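Local structure of L-asparagine oxygenase (2OG5) at residues V158-G163 with F316-D321; P114-N119 with D324-R329; A229-T234 with T273-E278. The protein catalyses the iron(II)- and 2-oxoglutarate-dependent 3-hydroxylation of L-asparagine to (2S,3S)-3-hydroxyasparagine, a building block of the calcium-dependent lipopeptide antibiotic. All blocks are in the same frame, centred on the assembly; numbering follows the deposited sequence. Where two conformers were deposited one is given.

In the fold
Interactions 1 and 2 are neighbours in the jelly-roll fold, with centres about 8 Å apart. They touch, for example where Val158 N probably hydrogen-bonds Leu327 O between antiparallel strands 156-158 and 326-333. Interaction 1 joins the middle of the connection between strands 309-313 and 326-333 to the loop after strand 156-158. Interaction 2 joins its end and the start of strand 326-333 to the loop before helix 128-140. Interaction 3, at the start of helix 274-290, is about 35 and 36 Å from interactions 1 and 2, centre to centre. Along the chain, 114-119 and 324-329 enclose 158-163 and 316-321, which enclose 229-234 and 273-278. Interaction 2 holds Arg325 and Arg329 of the active site, and Phe316 of interaction 1 packs near Arg325. Interaction 3 lies away from it.

Interaction 1. Residues V158-G163 with F316-D321; sequences VVPVPG and FTPRYD
CG and CD of Pro162 lie over one face of the Tyr320 ring, a proline-aromatic CH-pi contact between two loops of the jelly-roll fold. CG of Pro162 sits 3.7 Å from the ring centroid of Tyr320, only 10° off the ring normal. It is thus almost exactly above the centre of that face. The neighbouring CD of Pro162 is shifted toward one side of the ring, 3.5 Å from CE1 of Tyr320. The two side chains lie alongside each other and point in opposing senses. The Tyr320 ring reaches this place with CG anti to its own carbonyl carbon (chi1 -60°). Its opposite face is covered from within its own segment by CB of Pro318, which is offset toward the rim. The ring is therefore held between two prolines. Pro160 approaches differently. Its carbonyl O lies at the ring edge of Tyr320, 3.5 Å from CE1.

The ring of Pro160 makes a second apolar layer. Its CB meets CG of Pro318 at 3.6 Å. The same CB touches Phe316 CZ more loosely, at 4.2 Å. Pro160 and Phe316 are buried, whereas Pro162 is exposed, so the contact runs from the interior out to the surface.

Phe316 brings the contact close to the 2-oxoglutarate site. Its side chain is about 4 Å from that of Arg325, which binds 2-oxoglutarate. Val161 is farther from Asn170, which binds L-asparagine, about 7 Å between side chains. Arg117 packs on Pro162 from the loop of interaction 2. The hydroxyl of Tyr320 is hydrogen-bonded to OE2 of Glu165. That OH also passes 3.3 Å from the carbonyl O of Val161.

Interaction 2. Residues P114-N119 with D324-R329; sequences PTPRVN and DRWLQR
Trp326 packs against Thr115 and Pro116. Its CB starts beside the methyl of Thr115, with CG2 of Thr115 3.9 Å from CB of Trp326. The indole then leaves the strand with CG anti to the backbone N (chi1 -171°), which turns one face of the indole to Pro116. CD of Pro116 stands over the whole six-membered ring of Trp326, 3.4 Å from its centroid and 7° off the normal, a CH-pi contact over the face. CG of Pro116 also reaches CZ2. CE3 comes near CA of Thr115, and CZ3 passes the carbonyl O of Pro114 at 3.9 Å. NE1 donates to OD1 of Asp157, fixing the rotation of the indole.

A single hydrogen bond joins the segments: OG1 of Thr115 gives its proton to the carbonyl O of Asp324, at 2.7 Å. The donor is tilted 21° from the carbonyl plane. OG1 is also bonded to NH1 of Arg198.

The contact lies where strand 326-333 of the jelly roll begins. Arg325, just before the strand, binds 2-oxoglutarate, and Arg329, on it, binds L-asparagine, in the iron-dependent oxygenase active site of the clavaminate synthase family.

Interaction 3. Residues A229-T234 with T273-E278; sequences APEFRT and TERAAE
Glu231 turns toward the helix start with CG anti to its carbonyl carbon (chi1 -61°), and its chain runs straight on from there. Arg275 places its CG between its backbone N and carbonyl carbon, then extends to NE. The two chains cross at about a right angle. Arg275 grips the carboxylate side-on with two nitrogens. NE donates to OE1 of Glu231 at 3.1 Å, on the syn side but tilted out of the carboxylate plane. NH2 of Arg275 donates to OE2 of Glu231 from above that plane, also at 3.1 Å and nearly straight, at 167°. OE2 lies in the guanidinium plane, but the planes of the two groups are 49° apart. This is a twisted bidentate salt bridge.

Thr273 supplies a third bond. Its OG1 donates to OE1 of Glu231 at 2.7 Å. It approaches from above the carboxylate plane, on the face opposite to that used by NE of Arg275. OE1 thus accepts two hydrogen bonds. Thr273, at the N-cap position, makes the capping bond: its OG1 accepts from Ala276 N at 3.2 Å. Its hydroxyl so links the first turn to Glu231. The nearby helix N-terminus would probably add to the stabilisation of this negative charge.

Beside the polar group the packing is apolar. The methyl of Ala276 meets CE1 of Phe232 at 3.5 Å. CB of Ala276 also lies 3.5 Å from the carbonyl O of Glu231. The methyl of Ala229 touches NH2 of Arg275.

The contact lies away from the active site. It packs the loop leading into strand 232-233, and Phe232 on that strand, against the first turn of helix 274-290. Strand 232-233 pairs antiparallel with strand 270-271. Helix 221-227 adjoins it, with Leu227 touching Phe232 and Ala226 touching Arg275.

Interaction 1. Residues V158-G163 with F316-D321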
loop_
_atom_site.group_PDB
_atom_site.type_symbol
_atom_site.label_atom_id
_atom_site.label_comp_id
_atom_site.label_asym_id
_atom_site.label_seq_id
_atom_site.Cartn_x
_atom_site.Cartn_y
_atom_site.Cartn_z
ATOM N N VAL A 158 4.189 8.388 -5.274
ATOM C CA VAL A 158 3.854 9.092 -4.040
ATOM C C VAL A 158 4.899 10.203 -3.891
ATOM O O VAL A 158 6.050 9.940 -3.510
ATOM C CB VAL A 158 3.844 8.139 -2.845
ATOM C CG1 VAL A 158 3.398 8.865 -1.579
ATOM C CG2 VAL A 158 2.923 6.940 -3.126
ATOM N N VAL A 159 4.509 11.433 -4.248
ATOM C CA VAL A 159 5.410 12.589 -4.317
ATOM C C VAL A 159 4.639 13.842 -3.934
ATOM O O VAL A 159 3.458 13.965 -4.266
ATOM C CB VAL A 159 6.011 12.773 -5.734
ATOM C CG1 VAL A 159 6.886 11.581 -6.110
ATOM C CG2 VAL A 159 4.910 12.967 -6.787
ATOM N N PRO A 160 5.289 14.774 -3.223
ATOM C CA PRO A 160 4.562 15.978 -2.819
ATOM C C PRO A 160 4.377 16.960 -3.966
ATOM O O PRO A 160 5.303 17.171 -4.741
ATOM C CB PRO A 160 5.468 16.572 -1.739
ATOM C CG PRO A 160 6.845 16.146 -2.137
ATOM C CD PRO A 160 6.681 14.771 -2.729
ATOM N N VAL A 161 3.195 17.575 -4.050
ATOM C CA VAL A 161 2.861 18.497 -5.133
ATOM C C VAL A 161 2.512 19.875 -4.565
ATOM O O VAL A 161 1.684 19.963 -3.653
ATOM C CB VAL A 161 1.653 17.977 -5.922
ATOM C CG1 VAL A 161 1.277 18.935 -7.037
ATOM C CG2 VAL A 161 1.943 16.580 -6.493
ATOM N N PRO A 162 3.134 20.948 -5.097
ATOM C CA PRO A 162 2.800 22.298 -4.632
ATOM C C PRO A 162 1.310 22.599 -4.702
ATOM O O PRO A 162 0.671 22.337 -5.717
ATOM C CB PRO A 162 3.584 23.202 -5.586
ATOM C CG PRO A 162 4.721 22.375 -6.029
ATOM C CD PRO A 162 4.197 20.980 -6.114
ATOM N N GLY A 163 0.769 23.136 -3.616
ATOM C CA GLY A 163 -0.651 23.460 -3.532
ATOM C C GLY A 163 -1.524 22.346 -2.993
ATOM O O GLY A 163 -2.687 22.578 -2.650
ATOM N N PHE A 316 5.562 16.760 6.792
ATOM C CA PHE A 316 6.894 17.223 6.408
ATOM C C PHE A 316 6.797 18.449 5.529
ATOM O O PHE A 316 5.719 18.778 5.043
ATOM C CB PHE A 316 7.723 16.109 5.758
ATOM C CG PHE A 316 7.215 15.635 4.423
ATOM C CD1 PHE A 316 7.926 15.898 3.262
ATOM C CD2 PHE A 316 6.055 14.875 4.337
ATOM C CE1 PHE A 316 7.476 15.449 2.037
ATOM C CE2 PHE A 316 5.604 14.411 3.108
ATOM C CZ PHE A 316 6.317 14.692 1.964
ATOM N N THR A 317 7.910 19.155 5.370
ATOM C CA THR A 317 7.934 20.355 4.543
ATOM C C THR A 317 8.715 20.078 3.271
ATOM O O THR A 317 9.944 19.988 3.309
ATOM C CB THR A 317 8.574 21.531 5.297
ATOM O OG1 THR A 317 7.901 21.707 6.552
ATOM C CG2 THR A 317 8.492 22.819 4.461
ATOM N N PRO A 318 8.013 19.900 2.135
ATOM C CA PRO A 318 8.741 19.638 0.896
ATOM C C PRO A 318 9.657 20.776 0.465
ATOM O O PRO A 318 9.380 21.944 0.746
ATOM C CB PRO A 318 7.623 19.450 -0.140
ATOM C CG PRO A 318 6.441 19.068 0.649
ATOM C CD PRO A 318 6.556 19.849 1.921
ATOM N N ARG A 319 10.737 20.421 -0.215
ATOM C CA ARG A 319 11.646 21.398 -0.800
ATOM C C ARG A 319 11.158 21.884 -2.162
ATOM O O ARG A 319 11.421 23.032 -2.549
ATOM C CB ARG A 319 13.038 20.790 -0.961
ATOM C CG ARG A 319 13.741 20.472 0.351
ATOM C CD ARG A 319 14.983 19.681 0.090
ATOM N NE ARG A 319 15.784 19.486 1.292
ATOM C CZ ARG A 319 16.913 18.781 1.328
ATOM N NH1 ARG A 319 17.376 18.170 0.239
ATOM N NH2 ARG A 319 17.571 18.663 2.475
ATOM N N TYR A 320 10.494 20.996 -2.899
ATOM C CA TYR A 320 10.069 21.250 -4.286
ATOM C C TYR A 320 11.236 21.685 -5.186
ATOM O O TYR A 320 11.113 22.617 -5.988
ATOM C CB TYR A 320 8.909 22.258 -4.339
ATOM C CG TYR A 320 7.655 21.824 -3.597
ATOM C CD1 TYR A 320 7.077 20.571 -3.819
ATOM C CD2 TYR A 320 7.035 22.673 -2.686
ATOM C CE1 TYR A 320 5.927 20.186 -3.155
ATOM C CE2 TYR A 320 5.875 22.297 -2.020
ATOM C CZ TYR A 320 5.325 21.046 -2.259
ATOM O OH TYR A 320 4.182 20.679 -1.590
ATOM N N ASP A 321 12.367 21.000 -5.046
ATOM C CA ASP A 321 13.561 21.269 -5.840
ATOM C C ASP A 321 14.049 20.018 -6.583
ATOM O O ASP A 321 15.178 19.989 -7.078
ATOM C CB ASP A 321 14.672 21.816 -4.947
ATOM C CG ASP A 321 15.147 20.815 -3.903
ATOM O OD1 ASP A 321 14.554 19.712 -3.806
ATOM O OD2 ASP A 321 16.116 21.137 -3.190
#

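Interaction 2. Residues P114-N119 with D324-R329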
loop_
_atom_site.group_PDB
_atom_site.type_symbol
_atom_site.label_atom_id
_atom_site.label_comp_id
_atom_site.label_asym_id
_atom_site.label_seq_id
_atom_site.Cartn_x
_atom_site.Cartn_y
_atom_site.Cartn_z
ATOM N N PRO A 114 14.885 13.906 -11.341
ATOM C CA PRO A 114 14.315 14.659 -10.225
ATOM C C PRO A 114 12.921 14.146 -9.862
ATOM O O PRO A 114 12.189 13.640 -10.721
ATOM C CB PRO A 114 14.250 16.093 -10.754
ATOM C CG PRO A 114 15.218 16.140 -11.878
ATOM C CD PRO A 114 15.224 14.775 -12.479
ATOM N N THR A 115 12.560 14.258 -8.591
ATOM C CA THR A 115 11.278 13.768 -8.135
ATOM C C THR A 115 10.157 14.507 -8.874
ATOM O O THR A 115 10.167 15.742 -8.912
ATOM C CB THR A 115 11.143 13.992 -6.624
ATOM O OG1 THR A 115 12.236 13.348 -5.952
ATOM C CG2 THR A 115 9.825 13.454 -6.102
ATOM N N PRO A 116 9.200 13.765 -9.470
ATOM C CA PRO A 116 8.067 14.420 -10.138
ATOM C C PRO A 116 7.278 15.324 -9.193
ATOM O O PRO A 116 7.240 15.077 -7.989
ATOM C CB PRO A 116 7.195 13.244 -10.600
ATOM C CG PRO A 116 8.073 12.078 -10.611
ATOM C CD PRO A 116 9.123 12.297 -9.577
ATOM N N ARG A 117 6.651 16.354 -9.755
ATOM C CA ARG A 117 6.006 17.397 -8.977
ATOM C C ARG A 117 4.583 17.708 -9.472
ATOM O O ARG A 117 4.057 18.788 -9.219
ATOM C CB ARG A 117 6.875 18.649 -9.049
ATOM C CG ARG A 117 6.626 19.638 -7.953
ATOM C CD ARG A 117 7.606 20.783 -8.014
ATOM N NE ARG A 117 8.986 20.307 -8.037
ATOM C CZ ARG A 117 10.025 21.019 -8.465
ATOM N NH1 ARG A 117 9.878 22.269 -8.894
ATOM N NH2 ARG A 117 11.233 20.476 -8.448
ATOM N N VAL A 118 3.966 16.753 -10.156
ATOM C CA VAL A 118 2.602 16.900 -10.660
ATOM C C VAL A 118 1.701 15.920 -9.944
ATOM O O VAL A 118 2.154 14.850 -9.524
ATOM C CB VAL A 118 2.532 16.679 -12.183
ATOM C CG1 VAL A 118 3.355 17.741 -12.892
ATOM C CG2 VAL A 118 3.006 15.286 -12.561
ATOM N N ASN A 119 0.438 16.287 -9.769
ATOM C CA ASN A 119 -0.531 15.375 -9.174
ATOM C C ASN A 119 -0.909 14.298 -10.182
ATOM O O ASN A 119 -0.939 14.548 -11.387
ATOM C CB ASN A 119 -1.777 16.129 -8.688
ATOM C CG ASN A 119 -2.644 15.295 -7.747
ATOM O OD1 ASN A 119 -3.862 15.432 -7.719
ATOM N ND2 ASN A 119 -2.017 14.406 -6.997
ATOM N N ASP A 324 12.885 15.747 -3.242
ATOM C CA ASP A 324 11.934 15.246 -2.251
ATOM C C ASP A 324 11.681 13.739 -2.304
ATOM O O ASP A 324 12.011 13.058 -3.274
ATOM C CB ASP A 324 10.585 15.971 -2.378
ATOM C CG ASP A 324 10.641 17.407 -1.892
ATOM O OD1 ASP A 324 10.972 17.618 -0.700
ATOM O OD2 ASP A 324 10.312 18.307 -2.685
ATOM N N ARG A 325 11.096 13.265 -1.203
ATOM C CA ARG A 325 10.595 11.901 -1.026
ATOM C C ARG A 325 9.892 11.387 -2.277
ATOM O O ARG A 325 9.025 12.063 -2.803
ATOM C CB ARG A 325 9.596 11.933 0.140
ATOM C CG ARG A 325 9.076 10.600 0.651
ATOM C CD ARG A 325 8.145 10.869 1.842
ATOM N NE ARG A 325 7.745 9.687 2.608
ATOM C CZ ARG A 325 6.572 9.068 2.507
ATOM N NH1 ARG A 325 5.652 9.467 1.633
ATOM N NH2 ARG A 325 6.320 8.026 3.271
ATOM N N TRP A 326 10.240 10.180 -2.716
ATOM C CA TRP A 326 9.628 9.561 -3.893
ATOM C C TRP A 326 9.433 8.079 -3.601
ATOM O O TRP A 326 10.421 7.337 -3.501
ATOM C CB TRP A 326 10.528 9.730 -5.120
ATOM C CG TRP A 326 9.927 9.314 -6.440
ATOM C CD1 TRP A 326 8.700 8.730 -6.656
ATOM C CD2 TRP A 326 10.544 9.421 -7.730
ATOM N NE1 TRP A 326 8.520 8.499 -7.989
ATOM C CE2 TRP A 326 9.632 8.905 -8.673
ATOM C CE3 TRP A 326 11.771 9.924 -8.183
ATOM C CZ2 TRP A 326 9.906 8.873 -10.036
ATOM C CZ3 TRP A 326 12.044 9.883 -9.552
ATOM C CH2 TRP A 326 11.112 9.359 -10.456
ATOM N N LEU A 327 8.180 7.658 -3.436
ATOM C CA LEU A 327 7.846 6.231 -3.382
ATOM C C LEU A 327 7.061 5.879 -4.627
ATOM O O LEU A 327 6.424 6.737 -5.231
ATOM C CB LEU A 327 6.989 5.866 -2.165
ATOM C CG LEU A 327 7.293 6.512 -0.829
ATOM C CD1 LEU A 327 6.304 6.054 0.246
ATOM C CD2 LEU A 327 8.731 6.243 -0.384
ATOM N N GLN A 328 7.102 4.606 -5.005
ATOM C CA GLN A 328 6.144 4.071 -5.967
ATOM C C GLN A 328 5.306 2.990 -5.286
ATOM O O GLN A 328 5.797 2.235 -4.443
ATOM C CB GLN A 328 6.840 3.579 -7.231
ATOM C CG GLN A 328 7.362 4.769 -8.033
ATOM C CD GLN A 328 7.970 4.426 -9.369
ATOM O OE1 GLN A 328 8.633 3.391 -9.533
ATOM N NE2 GLN A 328 7.781 5.322 -10.336
ATOM N N ARG A 329 4.023 2.974 -5.634
ATOM C CA ARG A 329 3.038 2.173 -4.953
ATOM C C ARG A 329 2.319 1.253 -5.926
ATOM O O ARG A 329 1.904 1.664 -7.008
ATOM C CB ARG A 329 2.012 3.084 -4.282
ATOM C CG ARG A 329 0.995 2.325 -3.443
ATOM C CD ARG A 329 0.032 3.261 -2.799
ATOM N NE ARG A 329 -0.795 3.925 -3.791
ATOM C CZ ARG A 329 -1.607 4.940 -3.529
ATOM N NH1 ARG A 329 -1.703 5.428 -2.306
ATOM N NH2 ARG A 329 -2.308 5.483 -4.515
#

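Interaction 3. Residues A229-T234 with T273-E278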
loop_
_atom_site.group_PDB
_atom_site.type_symbol
_atom_site.label_atom_id
_atom_site.label_comp_id
_atom_site.label_asym_id
_atom_site.label_seq_id
_atom_site.Cartn_x
_atom_site.Cartn_y
_atom_site.Cartn_z
ATOM N N ALA A 229 -20.601 -3.228 15.625
ATOM C CA ALA A 229 -21.967 -2.831 15.277
ATOM C C ALA A 229 -21.981 -2.077 13.947
ATOM O O ALA A 229 -21.011 -1.383 13.614
ATOM C CB ALA A 229 -22.566 -1.971 16.387
ATOM N N PRO A 230 -23.078 -2.192 13.180
ATOM C CA PRO A 230 -23.181 -1.504 11.895
ATOM C C PRO A 230 -23.493 -0.018 12.049
ATOM O O PRO A 230 -24.570 0.442 11.658
ATOM C CB PRO A 230 -24.328 -2.249 11.203
ATOM C CG PRO A 230 -25.201 -2.660 12.316
ATOM C CD PRO A 230 -24.282 -2.999 13.458
ATOM N N GLU A 231 -22.549 0.730 12.616
ATOM C CA GLU A 231 -22.802 2.110 13.003
ATOM C C GLU A 231 -21.740 3.068 12.464
ATOM O O GLU A 231 -21.481 4.120 13.057
ATOM C CB GLU A 231 -22.920 2.182 14.525
ATOM C CG GLU A 231 -24.082 1.329 15.033
ATOM C CD GLU A 231 -24.268 1.363 16.529
ATOM O OE1 GLU A 231 -23.533 2.091 17.222
ATOM O OE2 GLU A 231 -25.176 0.653 17.008
ATOM N N PHE A 232 -21.160 2.704 11.320
ATOM C CA PHE A 232 -20.109 3.497 10.685
ATOM C C PHE A 232 -20.353 3.600 9.185
ATOM O O PHE A 232 -20.590 2.597 8.510
ATOM C CB PHE A 232 -18.745 2.865 10.948
ATOM C CG PHE A 232 -18.483 2.573 12.396
ATOM C CD1 PHE A 232 -17.868 3.510 13.212
ATOM C CD2 PHE A 232 -18.880 1.361 12.951
ATOM C CE1 PHE A 232 -17.622 3.237 14.552
ATOM C CE2 PHE A 232 -18.653 1.083 14.281
ATOM C CZ PHE A 232 -18.021 2.023 15.092
ATOM N N ARG A 233 -20.264 4.816 8.658
ATOM C CA ARG A 233 -20.507 5.075 7.246
ATOM C C ARG A 233 -19.222 5.579 6.586
ATOM O O ARG A 233 -18.695 6.613 6.975
ATOM C CB ARG A 233 -21.594 6.135 7.116
ATOM C CG ARG A 233 -22.038 6.429 5.693
ATOM C CD ARG A 233 -23.133 7.490 5.689
ATOM N NE ARG A 233 -24.334 7.057 6.415
ATOM C CZ ARG A 233 -25.372 6.408 5.884
ATOM N NH1 ARG A 233 -25.397 6.076 4.591
ATOM N NH2 ARG A 233 -26.404 6.074 6.656
ATOM N N THR A 234 -18.729 4.844 5.591
ATOM C CA THR A 234 -17.543 5.254 4.829
ATOM C C THR A 234 -17.937 5.438 3.366
ATOM O O THR A 234 -17.915 4.499 2.584
ATOM C CB THR A 234 -16.415 4.215 4.966
ATOM O OG1 THR A 234 -16.192 3.933 6.352
ATOM C CG2 THR A 234 -15.102 4.731 4.352
ATOM N N THR A 273 -23.648 6.832 15.494
ATOM C CA THR A 273 -24.110 6.925 16.885
ATOM C C THR A 273 -23.018 7.533 17.764
ATOM O O THR A 273 -21.862 7.624 17.345
ATOM C CB THR A 273 -24.449 5.536 17.444
ATOM O OG1 THR A 273 -23.259 4.735 17.490
ATOM C CG2 THR A 273 -25.485 4.846 16.574
ATOM N N GLU A 274 -23.370 7.930 18.985
ATOM C CA GLU A 274 -22.386 8.497 19.907
ATOM C C GLU A 274 -21.364 7.457 20.366
ATOM O O GLU A 274 -20.183 7.777 20.489
ATOM C CB GLU A 274 -23.054 9.153 21.126
ATOM C CG GLU A 274 -22.063 9.780 22.128
ATOM C CD GLU A 274 -21.027 10.692 21.469
ATOM O OE1 GLU A 274 -21.423 11.567 20.666
ATOM O OE2 GLU A 274 -19.814 10.537 21.749
ATOM N N ARG A 275 -21.807 6.228 20.627
ATOM C CA ARG A 275 -20.880 5.180 21.049
ATOM C C ARG A 275 -19.872 4.888 19.930
ATOM O O ARG A 275 -18.701 4.636 20.204
ATOM C CB ARG A 275 -21.612 3.907 21.501
ATOM C CG ARG A 275 -22.292 3.080 20.416
ATOM C CD ARG A 275 -22.553 1.674 20.939
ATOM N NE ARG A 275 -23.285 0.832 20.000
ATOM C CZ ARG A 275 -23.500 -0.471 20.178
ATOM N NH1 ARG A 275 -23.047 -1.098 21.259
ATOM N NH2 ARG A 275 -24.183 -1.155 19.275
ATOM N N ALA A 276 -20.331 4.955 18.681
ATOM C CA ALA A 276 -19.455 4.793 17.515
ATOM C C ALA A 276 -18.399 5.897 17.467
ATOM O O ALA A 276 -17.226 5.629 17.208
ATOM C CB ALA A 276 -20.265 4.789 16.233
ATOM N N ALA A 277 -18.817 7.136 17.716
ATOM C CA ALA A 277 -17.887 8.262 17.767
ATOM C C ALA A 277 -16.821 8.067 18.846
ATOM O O ALA A 277 -15.635 8.282 18.591
ATOM C CB ALA A 277 -18.641 9.570 17.988
ATOM N N GLU A 278 -17.240 7.660 20.044
ATOM C CA GLU A 278 -16.300 7.376 21.132
ATOM C C GLU A 278 -15.343 6.247 20.750
ATOM O O GLU A 278 -14.153 6.316 21.053
ATOM C CB GLU A 278 -17.035 7.011 22.429
ATOM C CG GLU A 278 -16.117 6.829 23.643
ATOM C CD GLU A 278 -16.877 6.564 24.923
ATOM O OE1 GLU A 278 -17.455 7.522 25.483
ATOM O OE2 GLU A 278 -16.891 5.395 25.375
#